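PDB 6W0P: kojibiose phosphorylase from Gut metagenome, which belongs to glycoside hydrolase family 65 and joins an N-terminal beta-sandwich domain, a central helical-barrel catalytic domain and a C-terminal beta domain. Local coordinates for residues I685-L690 and I707-N711; T42-E48 and N90-I94; I96-D100 and D164-K168. All blocks are in the same frame, centred on the assembly; numbering follows the deposited sequence.

In the fold
Contacts 2 and 3 both lie in the N-terminal domain, on one side of the chain's centre, whereas contact 1 belongs to the C-terminal beta domain on the opposite side, its centre about 61 Å from that of contact 3. Contact 2 is almost wholly buried, two loops meeting through phenylalanines, one backbone bond and a water. Contact 3 continues from it along strand 94-98 and is regular sheet pairing, partly buried, with a histidine-threonine bond at the strand end. Contact 1 joins two separate sheets through side chains: its apolar centre is buried, and its salt bridge lies on the exposed side. Bonding between backbones therefore appears in contacts 2 and 3 but not across contact 1.

Contact 1. Residues I685-L690 and I707-N711; sequences IKNDIL and ITFKN
F709 reaches across to the hairpin 685-690 because its CG stands anti to its own backbone N (chi1 -178°), and K710 runs over the same ring before its chain bends at the last torsion (chi4 -89°), which brings NZ to the carboxylate of D688. The ring is thus sandwiched between two aliphatic groups. I685 CD1 sits over the centre of one face, 3.9 Å from the ring centroid in a CH-pi contact, while K710 CG lies over the centre of the opposite face. L690 slides past in the reverse direction, and its CD1 meets F709 CD2 obliquely at 3.9 Å and I707 CD1 at 4.2 Å. D688 OD1 lies at the ring edge, 4.2 Å from F709 CZ. The other carboxylate oxygen, OD2, forms a salt bridge with K710 NZ at 2.7 Å, the ammonium approaching from above the carboxylate plane, 36° out of it.

D688 is the third residue of a type I' turn from K686 to I689, which closes the hairpin between strands 684-686 and 689-692. Facing it is the end of strand 702-709, in a different sheet of the C-terminal domain; L714 and Y362 extend the apolar packing around L690 and I707. The chemistry is thus divided: the buried isoleucine, leucine and phenylalanine groups join the two sheets, and the ion pair of the exposed D688 and K710 lies beyond the ring edge, where solvent would be expected to weaken it.

Contact 2. Residues T42-E48 and N90-I94; sequences TRAFFDE and NFFKI
An Asx turn shapes the loop 90-94 where it meets the loop 42-48 inside the N-terminal domain: N90 OD1 accepts from F92 N at 3.2 Å. The same OD1 lies at the edge of the F45 ring, 3.4 Å from F45 CE1, with the amide and ring planes 80° apart. F45 CG is held between its backbone N and carbonyl carbon (chi1 62°), which turns the ring toward N90. Beside it, T42 OG1 meets the edge of the F92 ring, while T42 CG2 touches F91 CZ at 3.7 Å.

Farther along, I94 N donates to D47 O at 3.2 Å. The bond is nearly straight at the hydrogen (171°), although the donor stands well above the carbonyl plane. D47 CB lies 3.3 Å from F92 O, and D47 OD1 approaches F92 CB. A water lies 2.7 Å from D47 O, to which it can donate, and accepts from N90 ND2, tying both loops together. E48 CB packs on I94 CG1 at 4.0 Å.

The acidic side chains turn to arginines: D47 pairs with R143 and R126, and E48 with R126. I141 of strand 135-145 lies against D47, E48 and I94, while T58 of strand 58-60 borders T42, F45 and F91, and V251 of strand 245-256 packs on F91.

Contact 3. Residues I96-D100 and D164-K168; sequences IIHED and DTDIK
Two backbone hydrogen bonds join I97 and K168 as an antiparallel hydrogen-bonded pair in the five-stranded sheet of the N-terminal beta-sandwich domain: K168 N donates to I97 O at 2.8 Å, and I97 N to K168 O at 3.0 Å. Beyond this pair the strands are linked through side chains and water. H98 NE2 and T165 OG1 share a hydrogen bond of 2.6 Å. With chi1 at -179° the H98 side chain is extended away from its own N, which carries NE2 to T165, whose hydroxyl comes at the ring edge, in plane. D166 O lies at the same edge, near H98 CD2. The second ring nitrogen, ND1, is bonded to T132, so both ring nitrogens have partners, which would hold the ring in its rotation. One face of the ring carries the carboxylate carbon of E99, offset toward the rim; OE1 of that carboxylate is bonded to N133. A water bridges E99 N and D166 O, accepting from the former and donating to the latter at 2.7 Å.

Packing accompanies the pairing. I96 and I167 both lie against F159 of strand 152-161, in the other sheet of the sandwich, and I167 CG2 approaches the H98 ring obliquely. The I97 and K168 side chains leave the same face of the sheet, the lysine then turning off to a salt bridge with E170, while its CD touches I97 CD1 at 4.1 Å.

Contact 1. Residues I685-L690 and I707-N711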
loop_
_atom_site.group_PDB
_atom_site.type_symbol
_atom_site.label_atom_id
_atom_site.label_comp_id
_atom_site.label_asym_id
_atom_site.label_seq_id
_atom_site.Cartn_x
_atom_site.Cartn_y
_atom_site.Cartn_z
ATOM N N ILE A 685 15.000 -37.015 -13.662
ATOM C CA ILE A 685 16.324 -37.173 -14.334
ATOM C C ILE A 685 17.415 -37.031 -13.269
ATOM O O ILE A 685 17.520 -35.968 -12.672
ATOM C CB ILE A 685 16.520 -36.149 -15.466
ATOM C CG1 ILE A 685 15.311 -36.070 -16.399
ATOM C CG2 ILE A 685 17.821 -36.414 -16.221
ATOM C CD1 ILE A 685 14.991 -37.352 -17.125
ATOM N N LYS A 686 18.204 -38.073 -13.050
ATOM C CA LYS A 686 19.366 -38.064 -12.118
ATOM C C LYS A 686 20.608 -38.551 -12.871
ATOM O O LYS A 686 20.512 -39.621 -13.534
ATOM C CB LYS A 686 19.082 -38.943 -10.897
ATOM C CG LYS A 686 19.993 -38.680 -9.711
ATOM C CD LYS A 686 19.650 -39.518 -8.482
ATOM C CE LYS A 686 20.556 -39.212 -7.302
ATOM N NZ LYS A 686 20.631 -40.353 -6.353
ATOM N N ASN A 687 21.703 -37.783 -12.770
ATOM C CA ASN A 687 22.980 -37.997 -13.501
ATOM C C ASN A 687 22.650 -38.333 -14.955
ATOM O O ASN A 687 23.232 -39.299 -15.484
ATOM C CB ASN A 687 23.830 -39.099 -12.854
ATOM C CG ASN A 687 24.083 -38.834 -11.383
ATOM O OD1 ASN A 687 24.276 -37.687 -10.975
ATOM N ND2 ASN A 687 24.091 -39.885 -10.575
ATOM N N ASP A 688 21.695 -37.610 -15.554
ATOM C CA ASP A 688 21.390 -37.693 -17.007
ATOM C C ASP A 688 20.804 -39.070 -17.361
ATOM O O ASP A 688 20.937 -39.474 -18.527
ATOM C CB ASP A 688 22.659 -37.394 -17.813
ATOM C CG ASP A 688 22.355 -36.947 -19.223
ATOM O OD1 ASP A 688 21.390 -36.193 -19.371
ATOM O OD2 ASP A 688 23.064 -37.373 -20.153
ATOM N N ILE A 689 20.183 -39.753 -16.389
ATOM C CA ILE A 689 19.467 -41.055 -16.548
ATOM C C ILE A 689 18.011 -40.817 -16.143
ATOM O O ILE A 689 17.781 -40.328 -15.024
ATOM C CB ILE A 689 20.066 -42.174 -15.666
ATOM C CG1 ILE A 689 21.589 -42.342 -15.787
ATOM C CG2 ILE A 689 19.323 -43.469 -15.899
ATOM C CD1 ILE A 689 22.069 -42.935 -17.088
ATOM N N LEU A 690 17.058 -41.204 -16.987
ATOM C CA LEU A 690 15.621 -41.109 -16.655
ATOM C C LEU A 690 15.274 -42.179 -15.614
ATOM O O LEU A 690 15.555 -43.369 -15.869
ATOM C CB LEU A 690 14.795 -41.271 -17.936
ATOM C CG LEU A 690 13.296 -41.048 -17.780
ATOM C CD1 LEU A 690 12.782 -40.134 -18.875
ATOM C CD2 LEU A 690 12.550 -42.364 -17.802
ATOM N N ILE A 707 6.066 -39.100 -22.979
ATOM C CA ILE A 707 7.124 -38.065 -22.825
ATOM C C ILE A 707 8.281 -38.425 -23.755
ATOM O O ILE A 707 8.456 -39.612 -24.108
ATOM C CB ILE A 707 7.627 -37.928 -21.373
ATOM C CG1 ILE A 707 8.238 -39.224 -20.843
ATOM C CG2 ILE A 707 6.532 -37.405 -20.466
ATOM C CD1 ILE A 707 8.712 -39.137 -19.411
ATOM N N THR A 708 9.052 -37.420 -24.123
ATOM C CA THR A 708 10.221 -37.545 -25.022
ATOM C C THR A 708 11.463 -37.098 -24.257
ATOM O O THR A 708 11.480 -35.964 -23.726
ATOM C CB THR A 708 10.022 -36.739 -26.309
ATOM O OG1 THR A 708 8.868 -37.311 -26.927
ATOM C CG2 THR A 708 11.224 -36.773 -27.234
ATOM N N PHE A 709 12.450 -37.979 -24.214
ATOM C CA PHE A 709 13.778 -37.716 -23.642
ATOM C C PHE A 709 14.819 -38.321 -24.578
ATOM O O PHE A 709 14.661 -39.517 -24.975
ATOM C CB PHE A 709 13.815 -38.298 -22.230
ATOM C CG PHE A 709 15.109 -38.050 -21.508
ATOM C CD1 PHE A 709 15.536 -36.762 -21.267
ATOM C CD2 PHE A 709 15.874 -39.100 -21.044
ATOM C CE1 PHE A 709 16.718 -36.520 -20.579
ATOM C CE2 PHE A 709 17.066 -38.858 -20.367
ATOM C CZ PHE A 709 17.488 -37.569 -20.141
ATOM N N LYS A 710 15.847 -37.535 -24.883
ATOM C CA LYS A 710 16.970 -37.907 -25.780
ATOM C C LYS A 710 16.415 -38.501 -27.078
ATOM O O LYS A 710 16.900 -39.564 -27.509
ATOM C CB LYS A 710 17.899 -38.899 -25.089
ATOM C CG LYS A 710 18.631 -38.363 -23.867
ATOM C CD LYS A 710 19.838 -39.225 -23.540
ATOM C CE LYS A 710 20.434 -38.970 -22.177
ATOM N NZ LYS A 710 21.461 -37.911 -22.240
ATOM N N ASN A 711 15.420 -37.818 -27.647
ATOM C CA ASN A 711 14.748 -38.103 -28.942
ATOM C C ASN A 711 14.043 -39.452 -28.871
ATOM O O ASN A 711 13.772 -39.999 -29.954
ATOM C CB ASN A 711 15.723 -38.063 -30.117
ATOM C CG ASN A 711 16.321 -36.690 -30.334
ATOM O OD1 ASN A 711 15.619 -35.686 -30.279
ATOM N ND2 ASN A 711 17.616 -36.622 -30.570
#

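Contact 2. Residues T42-E48 and N90-I94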
loop_
_atom_site.group_PDB
_atom_site.type_symbol
_atom_site.label_atom_id
_atom_site.label_comp_id
_atom_site.label_asym_id
_atom_site.label_seq_id
_atom_site.Cartn_x
_atom_site.Cartn_y
_atom_site.Cartn_z
ATOM N N THR A 42 -9.656 -16.648 -28.257
ATOM C CA THR A 42 -11.021 -16.104 -28.126
ATOM C C THR A 42 -11.752 -16.877 -27.046
ATOM O O THR A 42 -11.712 -18.112 -27.080
ATOM C CB THR A 42 -11.781 -16.142 -29.460
ATOM O OG1 THR A 42 -11.837 -17.504 -29.886
ATOM C CG2 THR A 42 -11.102 -15.296 -30.508
ATOM N N ARG A 43 -12.435 -16.147 -26.174
ATOM C CA ARG A 43 -13.461 -16.706 -25.270
ATOM C C ARG A 43 -14.593 -17.250 -26.137
ATOM O O ARG A 43 -14.761 -16.773 -27.275
ATOM C CB ARG A 43 -13.961 -15.626 -24.302
ATOM C CG ARG A 43 -12.997 -15.322 -23.161
ATOM C CD ARG A 43 -13.462 -14.144 -22.326
ATOM N NE ARG A 43 -14.668 -14.474 -21.578
ATOM C CZ ARG A 43 -14.689 -15.098 -20.412
ATOM N NH1 ARG A 43 -13.575 -15.498 -19.823
ATOM N NH2 ARG A 43 -15.833 -15.322 -19.818
ATOM N N ALA A 44 -15.390 -18.154 -25.576
ATOM C CA ALA A 44 -16.507 -18.826 -26.270
ATOM C C ALA A 44 -17.760 -17.958 -26.145
ATOM O O ALA A 44 -18.868 -18.514 -25.919
ATOM C CB ALA A 44 -16.725 -20.198 -25.715
ATOM N N PHE A 45 -17.590 -16.643 -26.297
ATOM C CA PHE A 45 -18.712 -15.689 -26.292
ATOM C C PHE A 45 -19.547 -16.022 -27.527
ATOM O O PHE A 45 -18.979 -16.440 -28.533
ATOM C CB PHE A 45 -18.214 -14.245 -26.257
ATOM C CG PHE A 45 -17.397 -13.843 -27.457
ATOM C CD1 PHE A 45 -18.014 -13.414 -28.619
ATOM C CD2 PHE A 45 -16.018 -13.916 -27.423
ATOM C CE1 PHE A 45 -17.260 -13.055 -29.729
ATOM C CE2 PHE A 45 -15.265 -13.579 -28.536
ATOM C CZ PHE A 45 -15.884 -13.143 -29.685
ATOM N N PHE A 46 -20.860 -15.912 -27.384
ATOM C CA PHE A 46 -21.860 -16.009 -28.472
ATOM C C PHE A 46 -21.491 -15.046 -29.597
ATOM O O PHE A 46 -21.126 -13.893 -29.329
ATOM C CB PHE A 46 -23.267 -15.720 -27.935
ATOM C CG PHE A 46 -23.824 -16.800 -27.043
ATOM C CD1 PHE A 46 -23.106 -17.962 -26.781
ATOM C CD2 PHE A 46 -25.090 -16.676 -26.501
ATOM C CE1 PHE A 46 -23.640 -18.971 -25.987
ATOM C CE2 PHE A 46 -25.615 -17.679 -25.700
ATOM C CZ PHE A 46 -24.896 -18.828 -25.453
ATOM N N ASP A 47 -21.613 -15.530 -30.830
ATOM C CA ASP A 47 -21.326 -14.755 -32.064
ATOM C C ASP A 47 -22.386 -13.660 -32.179
ATOM O O ASP A 47 -22.006 -12.497 -32.239
ATOM C CB ASP A 47 -21.319 -15.681 -33.273
ATOM C CG ASP A 47 -20.553 -16.955 -32.979
ATOM O OD1 ASP A 47 -19.365 -16.995 -33.327
ATOM O OD2 ASP A 47 -21.149 -17.883 -32.371
ATOM N N GLU A 48 -23.656 -14.045 -32.155
ATOM C CA GLU A 48 -24.819 -13.130 -32.298
ATOM C C GLU A 48 -24.882 -12.221 -31.074
ATOM O O GLU A 48 -24.199 -12.527 -30.091
ATOM C CB GLU A 48 -26.126 -13.914 -32.463
ATOM C CG GLU A 48 -26.603 -14.636 -31.203
ATOM C CD GLU A 48 -25.928 -15.963 -30.876
ATOM O OE1 GLU A 48 -25.003 -16.342 -31.604
ATOM O OE2 GLU A 48 -26.321 -16.608 -29.887
ATOM N N ASN A 90 -13.188 -8.127 -32.258
ATOM C CA ASN A 90 -14.178 -9.237 -32.268
ATOM C C ASN A 90 -14.472 -9.607 -33.733
ATOM O O ASN A 90 -15.166 -8.814 -34.395
ATOM C CB ASN A 90 -15.454 -8.833 -31.522
ATOM C CG ASN A 90 -16.509 -9.920 -31.536
ATOM O OD1 ASN A 90 -16.358 -10.924 -32.231
ATOM N ND2 ASN A 90 -17.562 -9.735 -30.750
ATOM N N PHE A 91 -13.916 -10.715 -34.240
ATOM C CA PHE A 91 -13.990 -11.100 -35.681
ATOM C C PHE A 91 -14.971 -12.258 -35.873
ATOM O O PHE A 91 -15.046 -12.790 -36.978
ATOM C CB PHE A 91 -12.606 -11.433 -36.236
ATOM C CG PHE A 91 -11.806 -12.441 -35.450
ATOM C CD1 PHE A 91 -12.145 -13.788 -35.458
ATOM C CD2 PHE A 91 -10.687 -12.044 -34.730
ATOM C CE1 PHE A 91 -11.409 -14.704 -34.727
ATOM C CE2 PHE A 91 -9.940 -12.967 -34.019
ATOM C CZ PHE A 91 -10.295 -14.294 -34.024
ATOM N N PHE A 92 -15.695 -12.645 -34.821
ATOM C CA PHE A 92 -16.732 -13.710 -34.877
ATOM C C PHE A 92 -18.124 -13.088 -34.758
ATOM O O PHE A 92 -19.126 -13.812 -34.942
ATOM C CB PHE A 92 -16.498 -14.745 -33.773
ATOM C CG PHE A 92 -15.377 -15.734 -34.015
ATOM C CD1 PHE A 92 -15.136 -16.267 -35.275
ATOM C CD2 PHE A 92 -14.611 -16.197 -32.958
ATOM C CE1 PHE A 92 -14.131 -17.203 -35.469
ATOM C CE2 PHE A 92 -13.616 -17.140 -33.153
ATOM C CZ PHE A 92 -13.376 -17.639 -34.408
ATOM N N LYS A 93 -18.182 -11.781 -34.493
ATOM C CA LYS A 93 -19.448 -11.049 -34.251
ATOM C C LYS A 93 -20.375 -11.150 -35.467
ATOM O O LYS A 93 -19.944 -10.874 -36.601
ATOM C CB LYS A 93 -19.206 -9.576 -33.934
ATOM C CG LYS A 93 -20.479 -8.833 -33.555
ATOM C CD LYS A 93 -20.208 -7.487 -32.957
ATOM C CE LYS A 93 -21.463 -6.638 -32.894
ATOM N NZ LYS A 93 -21.169 -5.265 -32.437
ATOM N N ILE A 94 -21.616 -11.547 -35.224
ATOM C CA ILE A 94 -22.693 -11.512 -36.255
ATOM C C ILE A 94 -23.907 -10.787 -35.681
ATOM O O ILE A 94 -23.970 -10.566 -34.445
ATOM C CB ILE A 94 -23.067 -12.929 -36.741
ATOM C CG1 ILE A 94 -23.814 -13.718 -35.663
ATOM C CG2 ILE A 94 -21.830 -13.667 -37.226
ATOM C CD1 ILE A 94 -24.193 -15.125 -36.074
HETATM O O HOH W 1 -20.348 -11.199 -30.621
#

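Contact 3. Residues I96-D100 and D164-K168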
loop_
_atom_site.group_PDB
_atom_site.type_symbol
_atom_site.label_atom_id
_atom_site.label_comp_id
_atom_site.label_asym_id
_atom_site.label_seq_id
_atom_site.Cartn_x
_atom_site.Cartn_y
_atom_site.Cartn_z
ATOM N N ILE A 96 -28.173 -11.597 -36.442
ATOM C CA ILE A 96 -29.228 -12.314 -37.195
ATOM C C ILE A 96 -30.584 -11.687 -36.859
ATOM O O ILE A 96 -30.893 -11.524 -35.670
ATOM C CB ILE A 96 -29.143 -13.819 -36.908
ATOM C CG1 ILE A 96 -27.770 -14.362 -37.311
ATOM C CG2 ILE A 96 -30.276 -14.544 -37.617
ATOM C CD1 ILE A 96 -27.553 -15.833 -36.992
ATOM N N ILE A 97 -31.334 -11.310 -37.906
ATOM C CA ILE A 97 -32.694 -10.693 -37.825
ATOM C C ILE A 97 -33.649 -11.502 -38.711
ATOM O O ILE A 97 -33.318 -11.749 -39.875
ATOM C CB ILE A 97 -32.655 -9.201 -38.210
ATOM C CG1 ILE A 97 -31.572 -8.450 -37.431
ATOM C CG2 ILE A 97 -34.025 -8.548 -38.045
ATOM C CD1 ILE A 97 -30.235 -8.419 -38.133
ATOM N N HIS A 98 -34.770 -11.917 -38.132
ATOM C CA HIS A 98 -35.927 -12.540 -38.824
ATOM C C HIS A 98 -37.157 -11.647 -38.628
ATOM O O HIS A 98 -37.614 -11.529 -37.486
ATOM C CB HIS A 98 -36.186 -13.932 -38.255
ATOM C CG HIS A 98 -37.314 -14.669 -38.892
ATOM N ND1 HIS A 98 -38.337 -15.232 -38.149
ATOM C CD2 HIS A 98 -37.572 -14.963 -40.183
ATOM C CE1 HIS A 98 -39.154 -15.870 -38.957
ATOM N NE2 HIS A 98 -38.714 -15.711 -40.211
ATOM N N GLU A 99 -37.669 -11.020 -39.683
ATOM C CA GLU A 99 -38.932 -10.239 -39.576
ATOM C C GLU A 99 -38.843 -9.306 -38.361
ATOM O O GLU A 99 -39.722 -9.348 -37.449
ATOM C CB GLU A 99 -40.094 -11.225 -39.458
ATOM C CG GLU A 99 -40.172 -12.158 -40.646
ATOM C CD GLU A 99 -41.228 -13.236 -40.535
ATOM O OE1 GLU A 99 -41.821 -13.377 -39.446
ATOM O OE2 GLU A 99 -41.451 -13.926 -41.545
ATOM N N ASP A 100 -37.763 -8.537 -38.308
ATOM C CA ASP A 100 -37.524 -7.471 -37.290
ATOM C C ASP A 100 -37.286 -8.025 -35.870
ATOM O O ASP A 100 -36.963 -7.182 -35.005
ATOM C CB ASP A 100 -38.637 -6.420 -37.327
ATOM C CG ASP A 100 -38.164 -5.153 -38.021
ATOM O OD1 ASP A 100 -38.762 -4.790 -39.077
ATOM O OD2 ASP A 100 -37.179 -4.558 -37.522
ATOM N N ASP A 164 -40.438 -21.780 -45.639
ATOM C CA ASP A 164 -39.919 -20.657 -46.470
ATOM C C ASP A 164 -39.976 -19.377 -45.627
ATOM O O ASP A 164 -41.059 -19.068 -45.096
ATOM C CB ASP A 164 -40.701 -20.490 -47.779
ATOM C CG ASP A 164 -40.495 -21.620 -48.774
ATOM O OD1 ASP A 164 -39.457 -22.305 -48.684
ATOM O OD2 ASP A 164 -41.384 -21.827 -49.619
ATOM N N THR A 165 -38.842 -18.695 -45.473
ATOM C CA THR A 165 -38.761 -17.365 -44.813
ATOM C C THR A 165 -37.474 -16.655 -45.240
ATOM O O THR A 165 -36.571 -17.304 -45.843
ATOM C CB THR A 165 -38.833 -17.488 -43.285
ATOM O OG1 THR A 165 -38.957 -16.168 -42.757
ATOM C CG2 THR A 165 -37.618 -18.168 -42.676
ATOM N N ASP A 166 -37.390 -15.377 -44.899
ATOM C CA ASP A 166 -36.258 -14.472 -45.203
ATOM C C ASP A 166 -35.583 -14.134 -43.874
ATOM O O ASP A 166 -36.300 -13.918 -42.872
ATOM C CB ASP A 166 -36.725 -13.187 -45.899
ATOM C CG ASP A 166 -37.122 -13.342 -47.361
ATOM O OD1 ASP A 166 -36.941 -14.449 -47.915
ATOM O OD2 ASP A 166 -37.616 -12.341 -47.940
ATOM N N ILE A 167 -34.253 -14.086 -43.855
ATOM C CA ILE A 167 -33.497 -13.600 -42.669
ATOM C C ILE A 167 -32.430 -12.643 -43.164
ATOM O O ILE A 167 -32.068 -12.721 -44.351
ATOM C CB ILE A 167 -32.875 -14.762 -41.876
ATOM C CG1 ILE A 167 -31.667 -15.358 -42.605
ATOM C CG2 ILE A 167 -33.924 -15.815 -41.560
ATOM C CD1 ILE A 167 -30.886 -16.338 -41.763
ATOM N N LYS A 168 -31.930 -11.818 -42.253
ATOM C CA LYS A 168 -30.755 -10.966 -42.496
ATOM C C LYS A 168 -29.600 -11.479 -41.642
ATOM O O LYS A 168 -29.822 -11.754 -40.463
ATOM C CB LYS A 168 -31.075 -9.513 -42.161
ATOM C CG LYS A 168 -30.121 -8.532 -42.817
ATOM C CD LYS A 168 -29.870 -7.270 -42.024
ATOM C CE LYS A 168 -28.765 -6.454 -42.661
ATOM N NZ LYS A 168 -28.762 -5.065 -42.153
HETATM O O HOH W 2 -36.924 -11.308 -42.424
#